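Local coordinates for protein aeromonas extracellular serine protease (Aeromonas sobria, PDB 3WQB) that cleaves peptide bonds after paired basic residues, one of them lysine, as a secreted, calcium-binding serine protease of the furin subfamily, at residues A[441-446]-A[460-465]; A[464-469]-A[588-593]. The protein carries 1 engineered substitution. All blocks are in the same frame, centred on the assembly; numbering follows the deposited sequence.

Contact 1 (A[441-446]-A[460-465])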
ATOM      1  N   GLN A 441     -11.610  -5.823 -21.052  1.00 14.89           N
ATOM      2  CA  GLN A 441     -11.389  -6.192 -22.439  1.00 14.82           C
ATOM      3  C   GLN A 441     -10.117  -7.011 -22.497  1.00 14.64           C
ATOM      4  O   GLN A 441      -9.035  -6.511 -22.161  1.00 14.73           O
ATOM      5  CB  GLN A 441     -11.254  -4.960 -23.332  1.00 15.52           C
ATOM      6  CG  GLN A 441     -12.550  -4.242 -23.534  1.00 17.27           C
ATOM      7  CD  GLN A 441     -12.529  -3.224 -24.659  1.00 17.86           C
ATOM      8  OE1 GLN A 441     -11.571  -3.113 -25.450  1.00 19.59           O
ATOM      9  NE2 GLN A 441     -13.601  -2.470 -24.742  1.00 18.96           N
ATOM     10  N   LYS A 442     -10.258  -8.271 -22.909  1.00 14.72           N
ATOM     11  CA  LYS A 442      -9.131  -9.200 -22.982  1.00 15.30           C
ATOM     12  C   LYS A 442      -8.607  -9.303 -24.405  1.00 15.15           C
ATOM     13  O   LYS A 442      -9.377  -9.429 -25.363  1.00 15.52           O
ATOM     14  CB  LYS A 442      -9.522 -10.587 -22.448  1.00 15.96           C
ATOM     15  CG  LYS A 442      -8.346 -11.565 -22.356  1.00 17.03           C
ATOM     16  CD  LYS A 442      -8.655 -12.754 -21.465  1.00 20.72           C
ATOM     17  CE  LYS A 442      -7.412 -13.608 -21.257  1.00 22.69           C
ATOM     18  NZ  LYS A 442      -7.589 -14.603 -20.158  1.00 24.99           N
ATOM     19  N   ILE A 443      -7.286  -9.261 -24.528  1.00 15.41           N
ATOM     20  CA  ILE A 443      -6.616  -9.376 -25.810  1.00 16.44           C
ATOM     21  C   ILE A 443      -5.665 -10.563 -25.735  1.00 16.78           C
ATOM     22  O   ILE A 443      -4.641 -10.501 -25.057  1.00 16.97           O
ATOM     23  CB  ILE A 443      -5.827  -8.081 -26.171  1.00 16.26           C
ATOM     24  CG1 ILE A 443      -6.720  -6.833 -26.077  1.00 16.88           C
ATOM     25  CG2 ILE A 443      -5.207  -8.198 -27.559  1.00 17.02           C
ATOM     26  CD1 ILE A 443      -6.718  -6.159 -24.715  1.00 17.50           C
ATOM     27  N   ASN A 444      -6.016 -11.649 -26.419  1.00 17.96           N
ATOM     28  CA  ASN A 444      -5.115 -12.783 -26.559  1.00 18.99           C
ATOM     29  C   ASN A 444      -4.161 -12.519 -27.716  1.00 19.66           C
ATOM     30  O   ASN A 444      -4.589 -12.132 -28.804  1.00 20.51           O
ATOM     31  CB  ASN A 444      -5.891 -14.082 -26.800  1.00 19.17           C
ATOM     32  CG  ASN A 444      -6.755 -14.480 -25.616  1.00 20.76           C
ATOM     33  OD1 ASN A 444      -6.275 -14.587 -24.487  1.00 23.27           O
ATOM     34  ND2 ASN A 444      -8.029 -14.716 -25.873  1.00 24.75           N
ATOM     35  N   VAL A 445      -2.871 -12.729 -27.475  1.00 19.80           N
ATOM     36  CA  VAL A 445      -1.835 -12.373 -28.438  1.00 21.08           C
ATOM     37  C   VAL A 445      -1.302 -13.656 -29.061  1.00 21.55           C
ATOM     38  O   VAL A 445      -1.065 -14.641 -28.360  1.00 21.56           O
ATOM     39  CB  VAL A 445      -0.711 -11.548 -27.761  1.00 21.12           C
ATOM     40  CG1 VAL A 445       0.420 -11.239 -28.734  1.00 22.21           C
ATOM     41  CG2 VAL A 445      -1.278 -10.249 -27.201  1.00 21.65           C
ATOM     42  N   THR A 446      -1.139 -13.640 -30.380  1.00 22.92           N
ATOM     43  CA  THR A 446      -0.752 -14.831 -31.135  1.00 24.28           C
ATOM     44  C   THR A 446       0.301 -14.518 -32.196  1.00 24.30           C
ATOM     45  O   THR A 446       0.488 -13.362 -32.594  1.00 24.72           O
ATOM     46  CB  THR A 446      -1.972 -15.481 -31.842  1.00 24.79           C
ATOM     47  OG1 THR A 446      -2.567 -14.539 -32.739  1.00 26.50           O
ATOM     48  CG2 THR A 446      -3.021 -15.962 -30.835  1.00 25.74           C
ATOM     49  N   THR A 460       7.500  -5.103 -27.619  1.00 14.23           N
ATOM     50  CA  THR A 460       6.430  -5.988 -28.032  1.00 14.09           C
ATOM     51  C   THR A 460       5.152  -5.251 -27.666  1.00 13.66           C
ATOM     52  O   THR A 460       4.963  -4.870 -26.516  1.00 13.80           O
ATOM     53  CB  THR A 460       6.545  -7.307 -27.270  1.00 13.68           C
ATOM     54  OG1 THR A 460       7.836  -7.874 -27.522  1.00 14.36           O
ATOM     55  CG2 THR A 460       5.455  -8.287 -27.675  1.00 14.45           C
ATOM     56  N   SER A 461       4.278  -5.039 -28.641  1.00 13.30           N
ATOM     57  CA  SER A 461       3.134  -4.160 -28.460  1.00 14.10           C
ATOM     58  C   SER A 461       1.831  -4.835 -28.797  1.00 13.50           C
ATOM     59  O   SER A 461       1.758  -5.668 -29.699  1.00 14.28           O
ATOM     60  CB  SER A 461       3.288  -2.906 -29.331  1.00 14.61           C
ATOM     61  OG  SER A 461       4.514  -2.235 -29.062  1.00 18.79           O
ATOM     62  N   SER A 462       0.792  -4.438 -28.078  1.00 12.42           N
ATOM     63  CA  SER A 462      -0.557  -4.914 -28.332  1.00 12.12           C
ATOM     64  C   SER A 462      -1.542  -3.800 -28.021  1.00 12.23           C
ATOM     65  O   SER A 462      -1.416  -3.117 -27.013  1.00 12.26           O
ATOM     66  CB  SER A 462      -0.826  -6.169 -27.496  1.00 12.38           C
ATOM     67  OG  SER A 462      -2.176  -6.599 -27.598  1.00 12.95           O
ATOM     68  N   THR A 463      -2.521  -3.629 -28.901  1.00 12.97           N
ATOM     69  CA  THR A 463      -3.451  -2.506 -28.837  1.00 12.97           C
ATOM     70  C   THR A 463      -4.908  -2.957 -28.781  1.00 12.84           C
ATOM     71  O   THR A 463      -5.272  -3.950 -29.403  1.00 13.30           O
ATOM     72  CB  THR A 463      -3.213  -1.584 -30.054  1.00 13.54           C
ATOM     73  OG1 THR A 463      -1.869  -1.078 -30.009  1.00 15.52           O
ATOM     74  CG2 THR A 463      -4.196  -0.428 -30.081  1.00 14.19           C
ATOM     75  N   THR A 464      -5.724  -2.235 -28.015  1.00 12.33           N
ATOM     76  CA  THR A 464      -7.170  -2.439 -27.979  1.00 12.73           C
ATOM     77  C   THR A 464      -7.874  -1.090 -28.028  1.00 12.68           C
ATOM     78  O   THR A 464      -7.340  -0.082 -27.561  1.00 12.55           O
ATOM     79  CB  THR A 464      -7.607  -3.257 -26.730  1.00 12.70           C
ATOM     80  OG1 THR A 464      -8.978  -3.658 -26.853  1.00 14.59           O
ATOM     81  CG2 THR A 464      -7.437  -2.458 -25.441  1.00 13.67           C
ATOM     82  N   ARG A 465      -9.075  -1.069 -28.588  1.00 12.43           N
ATOM     83  CA  ARG A 465      -9.874   0.146 -28.625  1.00 12.48           C
ATOM     84  C   ARG A 465     -10.932   0.143 -27.534  1.00 12.73           C
ATOM     85  O   ARG A 465     -11.651  -0.840 -27.347  1.00 13.58           O
ATOM     86  CB  ARG A 465     -10.557   0.316 -29.987  1.00 12.47           C
ATOM     87  CG  ARG A 465     -11.310   1.630 -30.103  1.00 13.17           C
ATOM     88  CD  ARG A 465     -11.785   1.908 -31.517  1.00 14.02           C
ATOM     89  NE  ARG A 465     -12.476   3.199 -31.589  1.00 15.24           N
ATOM     90  CZ  ARG A 465     -13.784   3.388 -31.427  1.00 15.97           C
ATOM     91  NH1 ARG A 465     -14.602   2.368 -31.185  1.00 16.98           N
ATOM     92  NH2 ARG A 465     -14.276   4.618 -31.504  1.00 17.11           N
TER
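I443 lies over T464 and S462 in a face-to-face contact between two edge regions of a β-sandwich, near the protein surface. The strand axes stand 8.3 Å apart and their directions differ by 144°, too far for backbone pairing, so the sheets meet through side chains. CD1 of I443 rests 3.6 Å from CB of T464, with CG1 of I443 touching the same atom and the two side chains crossing obliquely. In I443, chi1 of -53° puts CG1 beside the backbone N, and CG2, anti to that N, comes to 3.4 Å from OG of S462. CG2 of V445 approaches that hydroxyl as well, at 3.8 Å. The S462 oxygen thus has methyl groups near it, but its hydrogen-bond partner is NE1 of W588, on strand 583-595, which helps fix the indole. Within the P-domain, strand 436-444 pairs with 583-595 in one antiparallel sheet, whereas 460-466 is an edge strand of the other and bonds to 545-553; I443 faces T464 and V445 faces S462 across the two layers. At the start of 441-446, the extended Q441 side chain runs out to T464 and R465, its amide ending beside T464 OG1 and the R465 carbonyl O.

Contact 2 (A[464-469]-A[588-593])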
ATOM      1  N   THR A 464      -5.724  -2.235 -28.015  1.00 12.33           N
ATOM      2  CA  THR A 464      -7.170  -2.439 -27.979  1.00 12.73           C
ATOM      3  C   THR A 464      -7.874  -1.090 -28.028  1.00 12.68           C
ATOM      4  O   THR A 464      -7.340  -0.082 -27.561  1.00 12.55           O
ATOM      5  CB  THR A 464      -7.607  -3.257 -26.730  1.00 12.70           C
ATOM      6  OG1 THR A 464      -8.978  -3.658 -26.853  1.00 14.59           O
ATOM      7  CG2 THR A 464      -7.437  -2.458 -25.441  1.00 13.67           C
ATOM      8  N   ARG A 465      -9.075  -1.069 -28.588  1.00 12.43           N
ATOM      9  CA  ARG A 465      -9.874   0.146 -28.625  1.00 12.48           C
ATOM     10  C   ARG A 465     -10.932   0.143 -27.534  1.00 12.73           C
ATOM     11  O   ARG A 465     -11.651  -0.840 -27.347  1.00 13.58           O
ATOM     12  CB  ARG A 465     -10.557   0.316 -29.987  1.00 12.47           C
ATOM     13  CG  ARG A 465     -11.310   1.630 -30.103  1.00 13.17           C
ATOM     14  CD  ARG A 465     -11.785   1.908 -31.517  1.00 14.02           C
ATOM     15  NE  ARG A 465     -12.476   3.199 -31.589  1.00 15.24           N
ATOM     16  CZ  ARG A 465     -13.784   3.388 -31.427  1.00 15.97           C
ATOM     17  NH1 ARG A 465     -14.602   2.368 -31.185  1.00 16.98           N
ATOM     18  NH2 ARG A 465     -14.276   4.618 -31.504  1.00 17.11           N
ATOM     19  N   ILE A 466     -11.018   1.259 -26.817  1.00 12.52           N
ATOM     20  CA  ILE A 466     -12.135   1.506 -25.909  1.00 13.56           C
ATOM     21  C   ILE A 466     -13.127   2.413 -26.640  1.00 14.21           C
ATOM     22  O   ILE A 466     -12.782   3.532 -27.036  1.00 14.44           O
ATOM     23  CB  ILE A 466     -11.648   2.154 -24.577  1.00 13.24           C
ATOM     24  CG1 ILE A 466     -10.738   1.191 -23.786  1.00 14.49           C
ATOM     25  CG2 ILE A 466     -12.830   2.674 -23.746  1.00 13.61           C
ATOM     26  CD1 ILE A 466     -11.426  -0.026 -23.186  1.00 15.79           C
ATOM     27  N   ALA A 467     -14.353   1.929 -26.830  1.00 15.55           N
ATOM     28  CA  ALA A 467     -15.344   2.660 -27.625  1.00 17.46           C
ATOM     29  C   ALA A 467     -16.093   3.715 -26.827  1.00 18.92           C
ATOM     30  O   ALA A 467     -16.500   4.741 -27.380  1.00 19.86           O
ATOM     31  CB  ALA A 467     -16.334   1.688 -28.255  1.00 17.28           C
ATOM     32  N   THR A 468     -16.264   3.448 -25.532  1.00 20.21           N
ATOM     33  CA  THR A 468     -17.127   4.242 -24.660  1.00 21.47           C
ATOM     34  C   THR A 468     -16.491   5.591 -24.373  1.00 21.72           C
ATOM     35  O   THR A 468     -15.315   5.653 -23.976  1.00 21.93           O
ATOM     36  CB  THR A 468     -17.410   3.513 -23.313  1.00 21.69           C
ATOM     37  OG1 THR A 468     -17.858   2.179 -23.576  1.00 22.62           O
ATOM     38  CG2 THR A 468     -18.482   4.235 -22.498  1.00 22.40           C
ATOM     39  N   PRO A 469     -17.259   6.678 -24.571  1.00 21.94           N
ATOM     40  CA  PRO A 469     -16.773   7.940 -24.058  1.00 21.54           C
ATOM     41  C   PRO A 469     -16.815   7.861 -22.540  1.00 20.85           C
ATOM     42  O   PRO A 469     -17.857   7.549 -21.949  1.00 22.29           O
ATOM     43  CB  PRO A 469     -17.780   8.965 -24.602  1.00 21.40           C
ATOM     44  CG  PRO A 469     -19.026   8.200 -24.833  1.00 22.40           C
ATOM     45  CD  PRO A 469     -18.592   6.803 -25.196  1.00 21.94           C
ATOM     46  N   TRP A 588      -3.269  -9.767 -22.466  1.00 12.69           N
ATOM     47  CA  TRP A 588      -3.454  -8.736 -21.467  1.00 12.38           C
ATOM     48  C   TRP A 588      -4.906  -8.320 -21.466  1.00 12.57           C
ATOM     49  O   TRP A 588      -5.629  -8.579 -22.434  1.00 13.14           O
ATOM     50  CB  TRP A 588      -2.520  -7.543 -21.688  1.00 12.72           C
ATOM     51  CG  TRP A 588      -2.804  -6.697 -22.890  1.00 11.82           C
ATOM     52  CD1 TRP A 588      -2.702  -7.066 -24.202  1.00 13.08           C
ATOM     53  CD2 TRP A 588      -3.211  -5.323 -22.889  1.00 11.69           C
ATOM     54  NE1 TRP A 588      -3.026  -6.014 -25.012  1.00 12.98           N
ATOM     55  CE2 TRP A 588      -3.341  -4.928 -24.234  1.00 11.78           C
ATOM     56  CE3 TRP A 588      -3.498  -4.395 -21.876  1.00 10.97           C
ATOM     57  CZ2 TRP A 588      -3.721  -3.634 -24.599  1.00 12.45           C
ATOM     58  CZ3 TRP A 588      -3.869  -3.108 -22.238  1.00 11.15           C
ATOM     59  CH2 TRP A 588      -3.975  -2.739 -23.589  1.00 12.07           C
ATOM     60  N   SER A 589      -5.328  -7.689 -20.375  1.00 12.60           N
ATOM     61  CA  SER A 589      -6.683  -7.189 -20.249  1.00 12.57           C
ATOM     62  C   SER A 589      -6.643  -5.766 -19.717  1.00 12.39           C
ATOM     63  O   SER A 589      -5.768  -5.415 -18.929  1.00 12.57           O
ATOM     64  CB  SER A 589      -7.508  -8.076 -19.317  1.00 13.35           C
ATOM     65  OG  SER A 589      -7.610  -9.388 -19.825  1.00 14.74           O
ATOM     66  N   LEU A 590      -7.606  -4.964 -20.154  1.00 12.09           N
ATOM     67  CA  LEU A 590      -7.699  -3.560 -19.778  1.00 11.44           C
ATOM     68  C   LEU A 590      -9.048  -3.256 -19.156  1.00 11.92           C
ATOM     69  O   LEU A 590     -10.090  -3.614 -19.716  1.00 11.84           O
ATOM     70  CB  LEU A 590      -7.492  -2.665 -21.015  1.00 11.80           C
ATOM     71  CG  LEU A 590      -7.631  -1.154 -20.832  1.00 11.87           C
ATOM     72  CD1 LEU A 590      -6.565  -0.599 -19.881  1.00 13.30           C
ATOM     73  CD2 LEU A 590      -7.552  -0.454 -22.175  1.00 14.59           C
ATOM     74  N   ARG A 591      -9.016  -2.595 -18.001  1.00 12.12           N
ATOM     75  CA  ARG A 591     -10.225  -2.080 -17.385  1.00 12.43           C
ATOM     76  C   ARG A 591     -10.093  -0.591 -17.137  1.00 11.92           C
ATOM     77  O   ARG A 591      -9.176  -0.137 -16.443  1.00 11.99           O
ATOM     78  CB  ARG A 591     -10.568  -2.805 -16.079  1.00 12.95           C
ATOM     79  CG  ARG A 591     -11.912  -2.360 -15.538  1.00 15.97           C
ATOM     80  CD  ARG A 591     -12.392  -3.244 -14.434  1.00 18.69           C
ATOM     81  NE  ARG A 591     -13.830  -3.430 -14.558  1.00 20.56           N
ATOM     82  CZ  ARG A 591     -14.573  -4.154 -13.733  1.00 22.11           C
ATOM     83  NH1 ARG A 591     -14.015  -4.764 -12.696  1.00 21.49           N
ATOM     84  NH2 ARG A 591     -15.882  -4.262 -13.950  1.00 24.00           N
ATOM     85  N   VAL A 592     -11.007   0.175 -17.719  1.00 12.14           N
ATOM     86  CA  VAL A 592     -11.060   1.607 -17.461  1.00 12.57           C
ATOM     87  C   VAL A 592     -12.101   1.908 -16.368  1.00 12.25           C
ATOM     88  O   VAL A 592     -13.250   1.467 -16.456  1.00 12.45           O
ATOM     89  CB  VAL A 592     -11.375   2.390 -18.751  1.00 12.85           C
ATOM     90  CG1 VAL A 592     -11.377   3.877 -18.477  1.00 14.07           C
ATOM     91  CG2 VAL A 592     -10.350   2.081 -19.834  1.00 14.44           C
ATOM     92  N   LEU A 593     -11.677   2.644 -15.338  1.00 11.95           N
ATOM     93  CA  LEU A 593     -12.558   3.106 -14.263  1.00 11.90           C
ATOM     94  C   LEU A 593     -12.668   4.620 -14.377  1.00 12.11           C
ATOM     95  O   LEU A 593     -11.657   5.316 -14.425  1.00 12.63           O
ATOM     96  CB  LEU A 593     -11.974   2.720 -12.898  1.00 12.88           C
ATOM     97  CG  LEU A 593     -11.776   1.226 -12.651  1.00 14.61           C
ATOM     98  CD1 LEU A 593     -10.397   0.772 -13.067  1.00 17.65           C
ATOM     99  CD2 LEU A 593     -12.000   0.953 -11.174  1.00 17.17           C
TER
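CG2 of T464 is the point where L590 and W588 converge: CD2 of L590 lies 3.8 Å away and CH2 of the indole 3.9 Å. The methyl approaches the W588 ring at a slant. T464 has CG2 between its backbone N and carbonyl carbon, a placement that directs this methyl to the apolar side chains of 588-593. Two residues further along each strand, I466 continues the apolar contact: CG1 touches CD2 of L590 at 3.9 Å and CG2 of V592 at 4.1 Å, and CD1 meets the same two methyls. CD2 of L590 therefore touches both T464 and I466, while V592 meets I466 alone. The nearest CA pairs, T464 with L590 and I466 with V592, advance together, as expected for strands running in nearly the same direction; their axes lie 9.4 Å apart at 16°. This is the facing of two layers of the P-domain β-sandwich, with side chains from both sheets filling the buried interior. Further out, W547 and L549 of strand 545-553 and V477 of strand 471-482 flank the same core: W547 touches both I466 and L590, L549 touches W588, and V477 touches W588 and L590. A543, from a loop, packs on I466 and V592.

How the contacts relate
Contacts 1 and 2 have centres about 11 Å apart and overlap on strand 460-466, sharing T464 and R465, with segment 464-469 running on into the loop after 466. In chain order 441-446 comes first, then 460-465 and 464-469, and finally 588-593. Segments 441-446 and 588-593 lie on adjacent strands of one antiparallel sheet, joined by a probable hydrogen bond from N of I443 to O of W588 at 2.8 Å. Strand 460-466, in the opposing sheet, faces both. Contact 1 is nearer the surface, contact 2 more buried. Contact 1 is local in sequence, its segments 14 residues apart at their nearest ends, and contact 2 spans 119; both bridge the two layers of the P-domain, well away from the calcium and catalytic sites.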